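Local coordinates for uncharacterized protein (Bacillus thuringiensis serovar kurstaki, PDB 4XHO) that binds ATP, with a magnesium ion close by, and is probably an ATPase of the actin-like superfamily, at residues Ala22-Leu27 with Glu34-Pro39; Arg162-Ile167 with Asp195-Val200; Leu237-Ser242 with Gly263-Ile268. The protein carries 2 engineered substitutions. All coordinates share one frame; numbering follows the deposited sequence.

Interaction 1 of 3, residues Ala22-Leu27 with Glu34-Pro39. With ATP (adenosine-5'-triphosphate), chain B.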
loop_
_atom_site.group_PDB
_atom_site.type_symbol
_atom_site.label_atom_id
_atom_site.label_comp_id
_atom_site.label_asym_id
_atom_site.label_seq_id
_atom_site.Cartn_x
_atom_site.Cartn_y
_atom_site.Cartn_z
ATOM N N ALA A 22 0.102 0.151 -5.885
ATOM C CA ALA A 22 1.389 0.811 -5.742
ATOM C C ALA A 22 1.254 1.820 -4.628
ATOM O O ALA A 22 0.516 2.776 -4.774
ATOM C CB ALA A 22 1.793 1.482 -7.020
ATOM N N LYS A 23 1.935 1.611 -3.509
ATOM C CA LYS A 23 1.866 2.581 -2.419
ATOM C C LYS A 23 3.092 3.491 -2.340
ATOM O O LYS A 23 4.233 3.054 -2.549
ATOM C CB LYS A 23 1.681 1.867 -1.103
ATOM C CG LYS A 23 0.545 0.860 -1.111
ATOM C CD LYS A 23 0.021 0.644 0.294
ATOM C CE LYS A 23 0.102 -0.801 0.669
ATOM N NZ LYS A 23 -0.233 -0.967 2.092
ATOM N N ILE A 24 2.843 4.759 -2.030
ATOM C CA ILE A 24 3.902 5.745 -1.838
ATOM C C ILE A 24 3.706 6.552 -0.547
ATOM O O ILE A 24 2.589 6.975 -0.226
ATOM C CB ILE A 24 3.974 6.697 -3.042
ATOM C CG1 ILE A 24 5.118 7.697 -2.883
ATOM C CG2 ILE A 24 2.668 7.421 -3.222
ATOM C CD1 ILE A 24 5.261 8.647 -4.077
ATOM N N SER A 25 4.783 6.717 0.215
ATOM C CA SER A 25 4.820 7.696 1.315
ATOM C C SER A 25 5.924 8.692 0.983
ATOM O O SER A 25 7.021 8.287 0.619
ATOM C CB SER A 25 5.079 7.028 2.668
ATOM O OG SER A 25 4.051 6.103 2.996
ATOM N N PHE A 26 5.629 9.985 1.074
ATOM C CA PHE A 26 6.586 11.030 0.707
ATOM C C PHE A 26 6.456 12.233 1.644
ATOM O O PHE A 26 5.426 12.413 2.294
ATOM C CB PHE A 26 6.364 11.484 -0.746
ATOM C CG PHE A 26 5.030 12.157 -0.966
ATOM C CD1 PHE A 26 3.868 11.403 -1.109
ATOM C CD2 PHE A 26 4.929 13.532 -0.989
ATOM C CE1 PHE A 26 2.638 12.016 -1.282
ATOM C CE2 PHE A 26 3.705 14.153 -1.159
ATOM C CZ PHE A 26 2.555 13.394 -1.301
ATOM N N LEU A 27 7.490 13.068 1.688
ATOM C CA LEU A 27 7.426 14.331 2.411
ATOM C C LEU A 27 6.743 15.413 1.606
ATOM O O LEU A 27 7.224 15.786 0.537
ATOM C CB LEU A 27 8.816 14.817 2.768
ATOM C CG LEU A 27 9.568 13.992 3.792
ATOM C CD1 LEU A 27 10.831 14.733 4.122
ATOM C CD2 LEU A 27 8.708 13.816 5.012
ATOM N N GLU A 34 2.915 11.954 3.682
ATOM C CA GLU A 34 1.632 11.931 3.003
ATOM C C GLU A 34 1.652 10.625 2.229
ATOM O O GLU A 34 2.655 10.290 1.581
ATOM C CB GLU A 34 1.461 13.163 2.097
ATOM C CG GLU A 34 0.132 13.306 1.347
ATOM C CD GLU A 34 -0.127 14.762 0.883
ATOM O OE1 GLU A 34 0.351 15.704 1.559
ATOM O OE2 GLU A 34 -0.799 14.969 -0.156
ATOM N N SER A 35 0.586 9.848 2.336
ATOM C CA SER A 35 0.600 8.552 1.708
ATOM C C SER A 35 -0.618 8.370 0.824
ATOM O O SER A 35 -1.683 8.918 1.114
ATOM C CB SER A 35 0.678 7.453 2.768
ATOM O OG SER A 35 1.844 7.595 3.556
ATOM N N PHE A 36 -0.453 7.611 -0.262
ATOM C CA PHE A 36 -1.588 7.237 -1.095
ATOM C C PHE A 36 -1.232 6.034 -1.965
ATOM O O PHE A 36 -0.051 5.686 -2.108
ATOM C CB PHE A 36 -2.069 8.429 -1.947
ATOM C CG PHE A 36 -1.076 8.911 -2.990
ATOM C CD1 PHE A 36 -0.995 8.304 -4.239
ATOM C CD2 PHE A 36 -0.276 10.007 -2.745
ATOM C CE1 PHE A 36 -0.100 8.763 -5.209
ATOM C CE2 PHE A 36 0.622 10.462 -3.705
ATOM C CZ PHE A 36 0.706 9.834 -4.936
ATOM N N ALA A 37 -2.255 5.397 -2.537
ATOM C CA ALA A 37 -2.060 4.180 -3.323
ATOM C C ALA A 37 -2.755 4.217 -4.681
ATOM O O ALA A 37 -3.917 4.612 -4.800
ATOM C CB ALA A 37 -2.531 2.979 -2.546
ATOM N N ILE A 38 -2.035 3.780 -5.702
ATOM C CA ILE A 38 -2.590 3.639 -7.026
ATOM C C ILE A 38 -2.738 2.155 -7.378
ATOM O O ILE A 38 -1.745 1.421 -7.407
ATOM C CB ILE A 38 -1.703 4.335 -8.076
ATOM C CG1 ILE A 38 -1.543 5.827 -7.734
ATOM C CG2 ILE A 38 -2.271 4.122 -9.478
ATOM C CD1 ILE A 38 -0.795 6.637 -8.776
ATOM N N PRO A 39 -3.980 1.706 -7.633
ATOM C CA PRO A 39 -4.265 0.339 -8.088
ATOM C C PRO A 39 -3.374 -0.032 -9.257
ATOM O O PRO A 39 -3.125 0.810 -10.114
ATOM C CB PRO A 39 -5.730 0.407 -8.515
ATOM C CG PRO A 39 -6.303 1.491 -7.663
ATOM C CD PRO A 39 -5.206 2.505 -7.482
HETATM P PG ATP B . -0.746 -6.757 -0.647
HETATM O O1G ATP B . -1.573 -7.906 -1.182
HETATM O O2G ATP B . -0.077 -5.898 -1.703
HETATM O O3G ATP B . 0.132 -7.125 0.536
HETATM P PB ATP B . -1.758 -4.197 0.167
HETATM O O1B ATP B . -2.306 -3.525 -1.064
HETATM O O2B ATP B . -0.412 -3.835 0.757
HETATM O O3B ATP B . -1.841 -5.793 0.017
HETATM P PA ATP B . -3.027 -3.157 2.481
HETATM O O1A ATP B . -2.860 -1.732 1.989
HETATM O O2A ATP B . -2.071 -3.722 3.489
HETATM O O3A ATP B . -2.966 -4.162 1.239
HETATM O "O5'" ATP B . -4.521 -3.400 3.008
HETATM C "C5'" ATP B . -4.952 -4.719 3.326
HETATM C "C4'" ATP B . -6.439 -4.669 3.647
HETATM O "O4'" ATP B . -6.727 -3.716 4.682
HETATM C "C3'" ATP B . -7.197 -4.227 2.409
HETATM O "O3'" ATP B . -8.355 -5.050 2.270
HETATM C "C2'" ATP B . -7.571 -2.788 2.709
HETATM O "O2'" ATP B . -8.717 -2.376 1.967
HETATM C "C1'" ATP B . -7.762 -2.844 4.215
HETATM N N9 ATP B . -7.657 -1.539 4.897
HETATM C C8 ATP B . -6.720 -0.602 4.692
HETATM N N7 ATP B . -6.910 0.473 5.504
HETATM C C5 ATP B . -8.002 0.226 6.239
HETATM C C6 ATP B . -8.754 0.946 7.290
HETATM N N6 ATP B . -8.363 2.168 7.707
HETATM N N1 ATP B . -9.837 0.342 7.807
HETATM C C2 ATP B . -10.231 -0.878 7.388
HETATM N N3 ATP B . -9.600 -1.597 6.445
HETATM C C4 ATP B . -8.494 -1.102 5.837
#

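Interaction 2 of 3, residues Arg162-Ile167 with Asp195-Val200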
loop_
_atom_site.group_PDB
_atom_site.type_symbol
_atom_site.label_atom_id
_atom_site.label_comp_id
_atom_site.label_asym_id
_atom_site.label_seq_id
_atom_site.Cartn_x
_atom_site.Cartn_y
_atom_site.Cartn_z
ATOM N N ARG A 162 16.747 -10.884 -10.585
ATOM C CA ARG A 162 16.568 -9.447 -10.612
ATOM C C ARG A 162 17.294 -8.800 -9.428
ATOM O O ARG A 162 16.651 -8.260 -8.524
ATOM C CB ARG A 162 15.072 -9.096 -10.563
ATOM C CG ARG A 162 14.282 -9.217 -11.865
ATOM C CD ARG A 162 15.090 -8.848 -13.095
ATOM N NE ARG A 162 14.228 -8.659 -14.261
ATOM C CZ ARG A 162 13.587 -9.634 -14.900
ATOM N NH1 ARG A 162 13.699 -10.893 -14.496
ATOM N NH2 ARG A 162 12.834 -9.353 -15.954
ATOM N N GLY A 163 18.624 -8.864 -9.428
ATOM C CA GLY A 163 19.439 -8.261 -8.381
ATOM C C GLY A 163 19.067 -6.822 -8.047
ATOM O O GLY A 163 18.451 -6.127 -8.860
ATOM N N GLU A 164 19.442 -6.381 -6.848
ATOM C CA GLU A 164 19.053 -5.064 -6.337
ATOM C C GLU A 164 19.363 -3.924 -7.310
ATOM O O GLU A 164 18.504 -3.092 -7.581
ATOM C CB GLU A 164 19.732 -4.794 -4.995
ATOM C CG GLU A 164 19.507 -3.415 -4.470
ATOM C CD GLU A 164 20.504 -3.022 -3.405
ATOM O OE1 GLU A 164 21.511 -3.744 -3.224
ATOM O OE2 GLU A 164 20.272 -1.984 -2.741
ATOM N N GLU A 165 20.579 -3.899 -7.848
ATOM C CA GLU A 165 20.951 -2.856 -8.802
ATOM C C GLU A 165 20.634 -3.263 -10.235
ATOM O O GLU A 165 21.140 -2.657 -11.169
ATOM C CB GLU A 165 22.437 -2.487 -8.682
ATOM C CG GLU A 165 22.899 -2.214 -7.256
ATOM C CD GLU A 165 23.663 -3.385 -6.644
ATOM O OE1 GLU A 165 23.964 -4.362 -7.368
ATOM O OE2 GLU A 165 23.929 -3.345 -5.425
ATOM N N GLN A 166 19.803 -4.285 -10.412
ATOM C CA GLN A 166 19.280 -4.611 -11.737
ATOM C C GLN A 166 17.848 -4.110 -11.834
ATOM O O GLN A 166 17.376 -3.735 -12.914
ATOM C CB GLN A 166 19.360 -6.112 -12.003
ATOM C CG GLN A 166 20.742 -6.699 -11.720
ATOM C CD GLN A 166 20.744 -8.210 -11.720
ATOM O OE1 GLN A 166 19.806 -8.840 -12.212
ATOM N NE2 GLN A 166 21.793 -8.804 -11.154
ATOM N N ILE A 167 17.164 -4.116 -10.690
ATOM C CA ILE A 167 15.880 -3.450 -10.540
ATOM C C ILE A 167 16.081 -1.950 -10.719
ATOM O O ILE A 167 15.385 -1.298 -11.500
ATOM C CB ILE A 167 15.264 -3.703 -9.156
ATOM C CG1 ILE A 167 15.233 -5.194 -8.830
ATOM C CG2 ILE A 167 13.870 -3.091 -9.079
ATOM C CD1 ILE A 167 14.258 -5.945 -9.644
ATOM N N ASP A 195 19.860 7.322 -8.211
ATOM C CA ASP A 195 20.286 6.351 -7.216
ATOM C C ASP A 195 19.114 5.742 -6.448
ATOM O O ASP A 195 17.953 6.094 -6.686
ATOM C CB ASP A 195 21.263 7.001 -6.242
ATOM C CG ASP A 195 22.171 5.984 -5.574
ATOM O OD1 ASP A 195 22.371 4.903 -6.180
ATOM O OD2 ASP A 195 22.669 6.255 -4.454
ATOM N N GLY A 196 19.424 4.830 -5.525
ATOM C CA GLY A 196 18.411 4.095 -4.791
ATOM C C GLY A 196 18.899 2.887 -4.011
ATOM O O GLY A 196 20.033 2.433 -4.174
ATOM N N THR A 197 18.033 2.384 -3.133
ATOM C CA THR A 197 18.275 1.154 -2.371
ATOM C C THR A 197 17.027 0.284 -2.464
ATOM O O THR A 197 15.915 0.788 -2.674
ATOM C CB THR A 197 18.584 1.418 -0.884
ATOM O OG1 THR A 197 17.809 2.535 -0.429
ATOM C CG2 THR A 197 20.044 1.748 -0.677
ATOM N N MET A 198 17.194 -1.020 -2.321
ATOM C CA MET A 198 16.025 -1.880 -2.286
ATOM C C MET A 198 15.846 -2.489 -0.896
ATOM O O MET A 198 15.250 -3.554 -0.748
ATOM C CB MET A 198 16.125 -2.942 -3.380
ATOM C CG MET A 198 16.059 -2.344 -4.802
ATOM S SD MET A 198 14.450 -1.572 -5.211
ATOM C CE MET A 198 14.889 -0.647 -6.667
ATOM N N ASN A 199 16.559 -1.883 0.019
ATOM C CA ASN A 199 16.470 -2.168 1.413
ATOM C C ASN A 199 16.502 -3.648 1.645
ATOM O O ASN A 199 15.643 -4.169 2.273
ATOM C CB ASN A 199 15.288 -1.445 2.027
ATOM C CG ASN A 199 15.410 0.091 1.912
ATOM O OD1 ASN A 199 16.320 0.683 2.446
ATOM N ND2 ASN A 199 14.478 0.719 1.213
ATOM N N VAL A 200 17.525 -4.311 1.105
ATOM C CA VAL A 200 17.510 -5.722 0.793
ATOM C C VAL A 200 17.780 -6.663 1.941
ATOM O O VAL A 200 16.909 -7.411 2.332
ATOM C CB VAL A 200 18.554 -5.984 -0.305
ATOM C CG1 VAL A 200 18.771 -7.463 -0.602
ATOM C CG2 VAL A 200 18.159 -5.276 -1.569
#

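Interaction 3 of 3, residues Leu237-Ser242 with Gly263-Ile268. With ATP (adenosine-5'-triphosphate), chain B.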
loop_
_atom_site.group_PDB
_atom_site.type_symbol
_atom_site.label_atom_id
_atom_site.label_comp_id
_atom_site.label_asym_id
_atom_site.label_seq_id
_atom_site.Cartn_x
_atom_site.Cartn_y
_atom_site.Cartn_z
ATOM N N LEU A 237 0.146 -7.706 7.042
ATOM C CA LEU A 237 -1.139 -8.281 6.651
ATOM C C LEU A 237 -1.768 -7.482 5.496
ATOM O O LEU A 237 -2.215 -6.334 5.672
ATOM C CB LEU A 237 -2.077 -8.335 7.862
ATOM C CG LEU A 237 -1.444 -8.799 9.206
ATOM C CD1 LEU A 237 -2.485 -9.053 10.276
ATOM C CD2 LEU A 237 -0.556 -10.013 9.039
ATOM N N GLY A 238 -1.789 -8.077 4.305
ATOM C CA GLY A 238 -2.212 -7.343 3.120
ATOM C C GLY A 238 -3.531 -7.800 2.512
ATOM O O GLY A 238 -4.214 -8.710 3.033
ATOM N N ALA A 239 -3.881 -7.162 1.391
ATOM C CA ALA A 239 -5.127 -7.438 0.668
ATOM C C ALA A 239 -5.201 -8.874 0.128
ATOM O O ALA A 239 -6.139 -9.605 0.454
ATOM C CB ALA A 239 -5.298 -6.450 -0.461
ATOM N N GLY A 240 -4.210 -9.280 -0.673
ATOM C CA GLY A 240 -4.141 -10.651 -1.174
ATOM C C GLY A 240 -3.116 -11.558 -0.512
ATOM O O GLY A 240 -3.087 -12.766 -0.743
ATOM N N THR A 241 -2.256 -10.985 0.317
ATOM C CA THR A 241 -1.106 -11.727 0.834
ATOM C C THR A 241 -0.820 -11.375 2.281
ATOM O O THR A 241 -1.043 -10.247 2.706
ATOM C CB THR A 241 0.188 -11.430 0.035
ATOM O OG1 THR A 241 0.679 -10.129 0.394
ATOM C CG2 THR A 241 -0.038 -11.478 -1.473
ATOM N N SER A 242 -0.319 -12.335 3.042
ATOM C CA SER A 242 0.317 -12.008 4.303
ATOM C C SER A 242 1.811 -12.269 4.174
ATOM O O SER A 242 2.244 -13.390 3.891
ATOM C CB SER A 242 -0.277 -12.811 5.457
ATOM O OG SER A 242 -1.505 -12.241 5.876
ATOM N N GLY A 263 -4.783 -13.097 2.646
ATOM C CA GLY A 263 -5.269 -11.756 2.503
ATOM C C GLY A 263 -6.609 -11.485 3.106
ATOM O O GLY A 263 -7.322 -12.355 3.431
ATOM N N THR A 264 -6.923 -10.239 3.260
ATOM C CA THR A 264 -8.247 -9.803 3.532
ATOM C C THR A 264 -9.266 -10.103 2.430
ATOM O O THR A 264 -10.377 -10.333 2.674
ATOM C CB THR A 264 -8.309 -8.304 3.878
ATOM O OG1 THR A 264 -7.800 -7.517 2.827
ATOM C CG2 THR A 264 -7.582 -8.023 5.043
ATOM N N ASN A 265 -8.858 -10.007 1.211
ATOM C CA ASN A 265 -9.775 -9.960 0.072
ATOM C C ASN A 265 -10.806 -11.074 0.065
ATOM O O ASN A 265 -11.975 -10.843 -0.235
ATOM C CB ASN A 265 -9.003 -9.992 -1.240
ATOM C CG ASN A 265 -8.486 -8.632 -1.644
ATOM O OD1 ASN A 265 -8.627 -7.648 -0.910
ATOM N ND2 ASN A 265 -7.874 -8.566 -2.823
ATOM N N LYS A 266 -10.373 -12.279 0.400
ATOM C CA LYS A 266 -11.280 -13.415 0.456
ATOM C C LYS A 266 -12.395 -13.187 1.490
ATOM O O LYS A 266 -13.574 -13.418 1.200
ATOM C CB LYS A 266 -10.484 -14.687 0.764
ATOM C CG LYS A 266 -11.263 -15.827 1.397
ATOM C CD LYS A 266 -10.322 -16.990 1.745
ATOM C CE LYS A 266 -10.739 -17.707 3.032
ATOM N NZ LYS A 266 -9.694 -18.673 3.502
ATOM N N TYR A 267 -12.019 -12.728 2.683
ATOM C CA TYR A 267 -12.985 -12.436 3.730
ATOM C C TYR A 267 -13.908 -11.317 3.284
ATOM O O TYR A 267 -15.127 -11.398 3.474
ATOM C CB TYR A 267 -12.278 -12.066 5.039
ATOM C CG TYR A 267 -11.418 -13.189 5.529
ATOM C CD1 TYR A 267 -10.158 -13.393 4.993
ATOM C CD2 TYR A 267 -11.877 -14.077 6.485
ATOM C CE1 TYR A 267 -9.364 -14.433 5.410
ATOM C CE2 TYR A 267 -11.095 -15.126 6.905
ATOM C CZ TYR A 267 -9.832 -15.299 6.364
ATOM O OH TYR A 267 -9.037 -16.356 6.764
ATOM N N ILE A 268 -13.330 -10.282 2.683
ATOM C CA ILE A 268 -14.130 -9.192 2.133
ATOM C C ILE A 268 -15.114 -9.723 1.103
ATOM O O ILE A 268 -16.289 -9.367 1.130
ATOM C CB ILE A 268 -13.245 -8.107 1.495
ATOM C CG1 ILE A 268 -12.298 -7.549 2.564
ATOM C CG2 ILE A 268 -14.109 -7.036 0.804
ATOM C CD1 ILE A 268 -11.497 -6.354 2.151
HETATM P PG ATP B . -0.746 -6.757 -0.647
HETATM O O1G ATP B . -1.573 -7.906 -1.182
HETATM O O2G ATP B . -0.077 -5.898 -1.703
HETATM O O3G ATP B . 0.132 -7.125 0.536
HETATM P PB ATP B . -1.758 -4.197 0.167
HETATM O O1B ATP B . -2.306 -3.525 -1.064
HETATM O O2B ATP B . -0.412 -3.835 0.757
HETATM O O3B ATP B . -1.841 -5.793 0.017
HETATM P PA ATP B . -3.027 -3.157 2.481
HETATM O O1A ATP B . -2.860 -1.732 1.989
HETATM O O2A ATP B . -2.071 -3.722 3.489
HETATM O O3A ATP B . -2.966 -4.162 1.239
HETATM O "O5'" ATP B . -4.521 -3.400 3.008
HETATM C "C5'" ATP B . -4.952 -4.719 3.326
HETATM C "C4'" ATP B . -6.439 -4.669 3.647
HETATM O "O4'" ATP B . -6.727 -3.716 4.682
HETATM C "C3'" ATP B . -7.197 -4.227 2.409
HETATM O "O3'" ATP B . -8.355 -5.050 2.270
HETATM C "C2'" ATP B . -7.571 -2.788 2.709
HETATM O "O2'" ATP B . -8.717 -2.376 1.967
HETATM C "C1'" ATP B . -7.762 -2.844 4.215
HETATM N N9 ATP B . -7.657 -1.539 4.897
HETATM C C8 ATP B . -6.720 -0.602 4.692
HETATM N N7 ATP B . -6.910 0.473 5.504
HETATM C C5 ATP B . -8.002 0.226 6.239
HETATM C C6 ATP B . -8.754 0.946 7.290
HETATM N N6 ATP B . -8.363 2.168 7.707
HETATM N N1 ATP B . -9.837 0.342 7.807
HETATM C C2 ATP B . -10.231 -0.878 7.388
HETATM N N3 ATP B . -9.600 -1.597 6.445
HETATM C C4 ATP B . -8.494 -1.102 5.837
#

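Interaction 1 of 3, residues Ala22-Leu27 with Glu34-Pro39
Ile24 lays its CG2 methyl over one face of the Phe36 ring. CG2 lies 3.5 Å from the ring centroid, only 11° off the ring normal, so this is a CH-pi contact near the ring centre. The two side chains run the same way off the sheet. Phe36 brings its ring under the methyl with CG between the backbone N and the carbonyl carbon (chi1 66°). At the edge of the same ring comes Phe26. CE1 of Phe26 meets CE2 of Phe36 at 3.5 Å. The planes are 75° apart and neither ring lies over the other, so the rings meet rim to rim. Glu34 runs alongside Phe26 and sets CB over one of its faces, with CB 3.6 Å from Phe26 CZ. The Glu34 carboxylate reaches past the ring to a salt bridge with Arg140.

The other face carries Lys23, Ser25, Ser35 and Ala37 and is mostly polar. Ser25 OG and Ser35 OG share a hydrogen bond of 2.7 Å, and Ser25 OG also bonds Ser404 OG. Lys23 CG passes Ala37 CB at 4.0 Å. The lysine chain then leaves the partner strand, bent at chi3, and NZ hydrogen-bonds ATP O1A at 2.7 Å. NZ also bonds Ala400 O, and Tyr401 makes a cation-pi contact with the lysine.

The two strands form a regular antiparallel hairpin. Ala22 with Ile38, Ile24 with Phe36 and Phe26 with Glu34 are its hydrogen-bonded pairs; Ala22 N to Ile38 O is 2.7 Å. Strand 21-27 follows the turn after strand 13-17, which probably corresponds to the first phosphate-binding loop of actin-like ATPases. The Ile24, Phe26 and Phe36 face packs against helix 123-140, while the Lys23 face sends a probable positive charge to the triphosphate.

Interaction 2 of 3, residues Arg162-Ile167 with Asp195-Val200
Glu164 and Met198 bring the two backbones closest, with their CA atoms 6.0 Å apart. Segment 162-167 is a loop that turns into the single helical turn 164-167. Gly163 sits at the N-cap position. Its O accepts the N-H groups of both Gln166 and Ile167. Segment 195-200 is the end of strand 188-197, which runs out after Thr197 into a loop. Met198 is the first residue past the strand, and its N-H faces the short helix.

That N-H is taken by the Glu164 side chain. Met198 N gives a hydrogen bond of 3.3 Å to Glu164 OE2, at an N-H...acceptor angle of 161°. The oxygen is met on its anti side, 24° out of the carboxylate plane. OE2 also lies 3.7 Å from Thr197 CA.

This is the outer part of the mixed eight-stranded sheet. Strand 188-197 runs parallel to strand 145-151 at the sheet edge, and Thr197 makes backbone bonds to Phe150 and Gly152. The helical turn comes shortly before strand 173-179, the antiparallel neighbour of 188-197 on its other side.

Apolar contacts accompany the polar bond. The Glu164 chain is extended, with CG opposite the backbone N (chi1 174°), and crosses Met198 at a slant. Glu164 CG touches Met198 CB at 3.6 Å. From Val200, CG2 meets Glu164 CG at 3.7 Å. Met198 bends at chi2 and turns its methyl back to the helix, where CE meets Ile167 CG2 at 3.6 Å. Leu168 and Met154 also touch the Met198 side chain.

Interaction 3 of 3, residues Leu237-Ser242 with Gly263-Ile268
The turn between strands 231-237 and 242-248 carries a Gly-Ala-Gly-Thr sequence, as in the second phosphate-binding loop of actin-like ATPases. It meets the start of helix 265-278, and both grip ATP. Gly240 and Gly263 come closest, their CA atoms 4.0 Å apart.

Two backbone bonds join the segments, each lying in the plane of the accepting carbonyl. Thr264 N donates to Gly238 O at 3.1 Å, and Asn265 N to Ala239 O at 2.9 Å. Gly263 CA adds CA-H...O contacts to the same two oxygens. The Asn265 side chain folds beside the loop, with OD1 3.6 Å from Ala239 CB.

The other side of the loop holds the phosphates. Ala239 N reaches ATP O3B at 2.8 Å and also bonds O3A. Gly240 N donates to O1G at 3.0 Å. Thr241 OG1 makes a weak bond to O3G. Thr264, with OG1 between its backbone N and carbonyl carbon (chi1 59°), bonds the ribose: OG1 to ATP O3' is 2.6 Å. Ile268 CD1 also approaches O3', at 3.4 Å. A magnesium ion is bound near Gly238.

The carbonyls of Gly238 and Ala239 hold the helix start, while the N-H groups of Ala239 and Gly240 hold the phosphates. This links the phosphate grip to the ribose grip, and the N-H groups probably help to offset the phosphate charge.

Overall arrangement
The three contacts follow one another along the chain, and none touches another. Interactions 1 and 2 lie on the same mixed eight-stranded sheet, with centres about 20 Å apart. Interaction 1 is the hairpin near one side of that sheet; interaction 2 lies toward the edge made by strand 145-151. Interaction 3 belongs to the second, five-stranded sheet and the helix that follows its strand 251-260. Interactions 1 and 3 come within about 7 Å at their nearest atoms, and ATP bridges them. The nearest atoms of interactions 2 and 3 are about 16 Å apart. ATP is touched from both sheets, consistent with the cleft of a two-domain actin-like fold, with interaction 2 at the surface.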